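PDB 6SCE: uncharacterized protein from Thermus thermophilus HB8, which is a DNA nuclease of type III CRISPR defence that is activated by binding a cyclic oligoadenylate, probably through its CARF domains. Local coordinates for residues E582-M587 with N630-R635. Sequence-based numbering, arbitrary orientation.
Sequences EARGLM and NPAPRR. With nucleotides of chain B.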
loop_
_atom_site.group_PDB
_atom_site.type_symbol
_atom_site.label_atom_id
_atom_site.label_comp_id
_atom_site.label_asym_id
_atom_site.label_seq_id
_atom_site.Cartn_x
_atom_site.Cartn_y
_atom_site.Cartn_z
ATOM N N GLU A 582 -6.139 1.192 -2.315
ATOM C CA GLU A 582 -7.458 1.332 -2.915
ATOM C C GLU A 582 -8.007 2.744 -2.697
ATOM O O GLU A 582 -9.152 3.015 -3.054
ATOM C CB GLU A 582 -8.414 0.272 -2.404
ATOM C CG GLU A 582 -8.008 -1.153 -2.811
ATOM C CD GLU A 582 -7.779 -1.266 -4.294
ATOM O OE1 GLU A 582 -8.667 -0.794 -5.060
ATOM O OE2 GLU A 582 -6.708 -1.754 -4.701
ATOM N N ALA A 583 -7.208 3.630 -2.097
ATOM C CA ALA A 583 -7.699 4.959 -1.758
ATOM C C ALA A 583 -7.781 5.829 -3.017
ATOM O O ALA A 583 -7.113 5.576 -4.029
ATOM C CB ALA A 583 -6.802 5.607 -0.709
ATOM N N ARG A 584 -8.600 6.872 -2.949
ATOM C CA ARG A 584 -8.712 7.799 -4.066
ATOM C C ARG A 584 -8.745 9.228 -3.560
ATOM O O ARG A 584 -8.956 9.475 -2.378
ATOM C CB ARG A 584 -9.994 7.537 -4.867
ATOM C CG ARG A 584 -10.145 6.128 -5.415
ATOM C CD ARG A 584 -9.160 5.818 -6.524
ATOM N NE ARG A 584 -9.312 4.422 -6.947
ATOM C CZ ARG A 584 -10.225 3.976 -7.813
ATOM N NH1 ARG A 584 -11.082 4.813 -8.415
ATOM N NH2 ARG A 584 -10.281 2.672 -8.092
ATOM N N GLY A 585 -8.540 10.161 -4.480
ATOM C CA GLY A 585 -8.615 11.578 -4.144
ATOM C C GLY A 585 -9.730 12.192 -4.983
ATOM O O GLY A 585 -9.787 11.969 -6.183
ATOM N N LEU A 586 -10.624 12.926 -4.337
ATOM C CA LEU A 586 -11.689 13.623 -5.049
ATOM C C LEU A 586 -11.254 15.080 -5.204
ATOM O O LEU A 586 -11.003 15.761 -4.220
ATOM C CB LEU A 586 -12.992 13.522 -4.282
ATOM C CG LEU A 586 -14.212 14.125 -4.991
ATOM C CD1 LEU A 586 -14.532 13.340 -6.246
ATOM C CD2 LEU A 586 -15.392 14.155 -4.028
HETATM N N MSE A 587 -11.149 15.528 -6.447
HETATM C CA MSE A 587 -10.636 16.859 -6.750
HETATM C C MSE A 587 -11.812 17.639 -7.278
HETATM O O MSE A 587 -12.347 17.299 -8.332
HETATM C CB MSE A 587 -9.532 16.759 -7.804
HETATM C CG MSE A 587 -8.547 15.621 -7.554
HETATM SE SE MSE A 587 -7.374 16.134 -6.066
HETATM C CE MSE A 587 -6.188 17.369 -7.021
ATOM N N ASN A 630 -14.524 4.108 -12.162
ATOM C CA ASN A 630 -13.557 3.074 -11.729
ATOM C C ASN A 630 -13.825 2.798 -10.247
ATOM O O ASN A 630 -13.232 3.454 -9.384
ATOM C CB ASN A 630 -12.104 3.543 -11.915
ATOM C CG ASN A 630 -11.740 3.783 -13.376
ATOM O OD1 ASN A 630 -12.177 3.053 -14.269
ATOM N ND2 ASN A 630 -10.922 4.809 -13.621
ATOM N N PRO A 631 -14.721 1.840 -9.941
ATOM C CA PRO A 631 -15.185 1.644 -8.556
ATOM C C PRO A 631 -14.053 1.449 -7.529
ATOM O O PRO A 631 -13.076 0.764 -7.814
ATOM C CB PRO A 631 -16.052 0.382 -8.646
ATOM C CG PRO A 631 -16.481 0.304 -10.079
ATOM C CD PRO A 631 -15.359 0.896 -10.881
ATOM N N ALA A 632 -14.188 2.087 -6.369
ATOM C CA ALA A 632 -13.227 1.976 -5.276
ATOM C C ALA A 632 -13.964 1.394 -4.089
ATOM O O ALA A 632 -15.027 1.909 -3.739
ATOM C CB ALA A 632 -12.676 3.352 -4.913
ATOM N N PRO A 633 -13.425 0.358 -3.435
ATOM C CA PRO A 633 -12.151 -0.316 -3.786
ATOM C C PRO A 633 -12.317 -1.334 -4.915
ATOM O O PRO A 633 -13.432 -1.776 -5.169
ATOM C CB PRO A 633 -11.815 -1.071 -2.498
ATOM C CG PRO A 633 -13.155 -1.450 -1.971
ATOM C CD PRO A 633 -14.060 -0.263 -2.265
ATOM N N ARG A 634 -11.225 -1.718 -5.570
ATOM C CA ARG A 634 -11.287 -2.696 -6.667
ATOM C C ARG A 634 -11.442 -4.100 -6.107
ATOM O O ARG A 634 -10.855 -4.425 -5.071
ATOM C CB ARG A 634 -10.029 -2.639 -7.532
ATOM C CG ARG A 634 -9.828 -1.299 -8.223
ATOM C CD ARG A 634 -8.561 -1.271 -9.066
ATOM N NE ARG A 634 -7.433 -0.609 -8.394
ATOM C CZ ARG A 634 -6.463 -1.214 -7.704
ATOM N NH1 ARG A 634 -5.496 -0.479 -7.161
ATOM N NH2 ARG A 634 -6.458 -2.536 -7.524
ATOM N N ARG A 635 -12.253 -4.917 -6.771
ATOM C CA ARG A 635 -12.326 -6.351 -6.468
ATOM C C ARG A 635 -11.391 -7.082 -7.417
ATOM O O ARG A 635 -11.565 -7.001 -8.625
ATOM C CB ARG A 635 -13.733 -6.891 -6.682
ATOM C CG ARG A 635 -14.762 -6.421 -5.678
ATOM C CD ARG A 635 -16.086 -7.135 -5.919
ATOM N NE ARG A 635 -17.063 -6.787 -4.896
ATOM C CZ ARG A 635 -18.274 -7.331 -4.790
ATOM N NH1 ARG A 635 -18.676 -8.261 -5.655
ATOM N NH2 ARG A 635 -19.091 -6.942 -3.815
ATOM P P A B 4 0.120 -5.549 1.975
ATOM O OP1 A B 4 0.360 -4.690 0.781
ATOM O OP2 A B 4 -0.252 -4.904 3.284
ATOM O "O5'" A B 4 -0.972 -6.648 1.582
ATOM C "C5'" A B 4 -2.345 -6.234 1.516
ATOM C "C4'" A B 4 -3.063 -7.138 0.544
ATOM O "O4'" A B 4 -4.502 -6.970 0.694
ATOM C "C3'" A B 4 -2.744 -6.825 -0.912
ATOM O "O3'" A B 4 -2.741 -7.955 -1.779
ATOM C "C2'" A B 4 -3.923 -5.921 -1.283
ATOM O "O2'" A B 4 -4.116 -5.819 -2.675
ATOM C "C1'" A B 4 -5.041 -6.656 -0.568
ATOM N N9 A B 4 -6.274 -5.898 -0.410
ATOM C C8 A B 4 -7.518 -6.360 -0.759
ATOM N N7 A B 4 -8.461 -5.472 -0.573
ATOM C C5 A B 4 -7.798 -4.341 -0.107
ATOM C C6 A B 4 -8.246 -3.056 0.267
ATOM N N6 A B 4 -9.518 -2.651 0.198
ATOM N N1 A B 4 -7.305 -2.163 0.668
ATOM C C2 A B 4 -6.024 -2.555 0.705
ATOM N N3 A B 4 -5.490 -3.741 0.402
ATOM C C4 A B 4 -6.437 -4.601 0.001
#
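The start of strand 584-592, in the mixed sheet of the C-terminal domain, and the residues leading into it meet the C-terminal tail beyond helix 623-627, next to the adenosine monophosphate A4 of chain B, probably part of the cyclic oligoadenylate activator. E582 and R584 both reach toward this tail. The E582 chain bends at chi2 (-52°), which turns its carboxylate against R634. OE1 of E582 takes the backbone N-H of R634 over 2.8 Å, an almost straight bond that arrives from above the carboxylate plane. OE2 of E582 forms a salt bridge with NH2 of R634 at 2.9 Å; the carboxylate stands nearly perpendicular to the guanidinium, with OE1 over its centre, so the charges meet across a face. The R634 chain bends at chi3 to achieve this, and W42 adds a cation-pi contact. CB of E582 rests at 3.7 Å on CB of P633, whose peptide bond with A632 is cis, while CG of E582 approaches C6 of the adenine at 3.6 Å. Earlier in the tail, NH1 of R584 donates to O of N630 at 2.7 Å, within the carbonyl plane, and NH2 adds a weak bond to the same oxygen. CB of A632 sits 3.8 Å above the centre of the R584 guanidinium. An alanine in place of E582 would probably loosen the tail beside the nucleotide, since the salt bridge, the bond to the R634 amide and the CG contact with adenine would all be lost. With NH2 of R584 only 4.4 Å from NE of R634, the buried carboxylate probably eases repulsion between the two arginines and is likely to remain ionised.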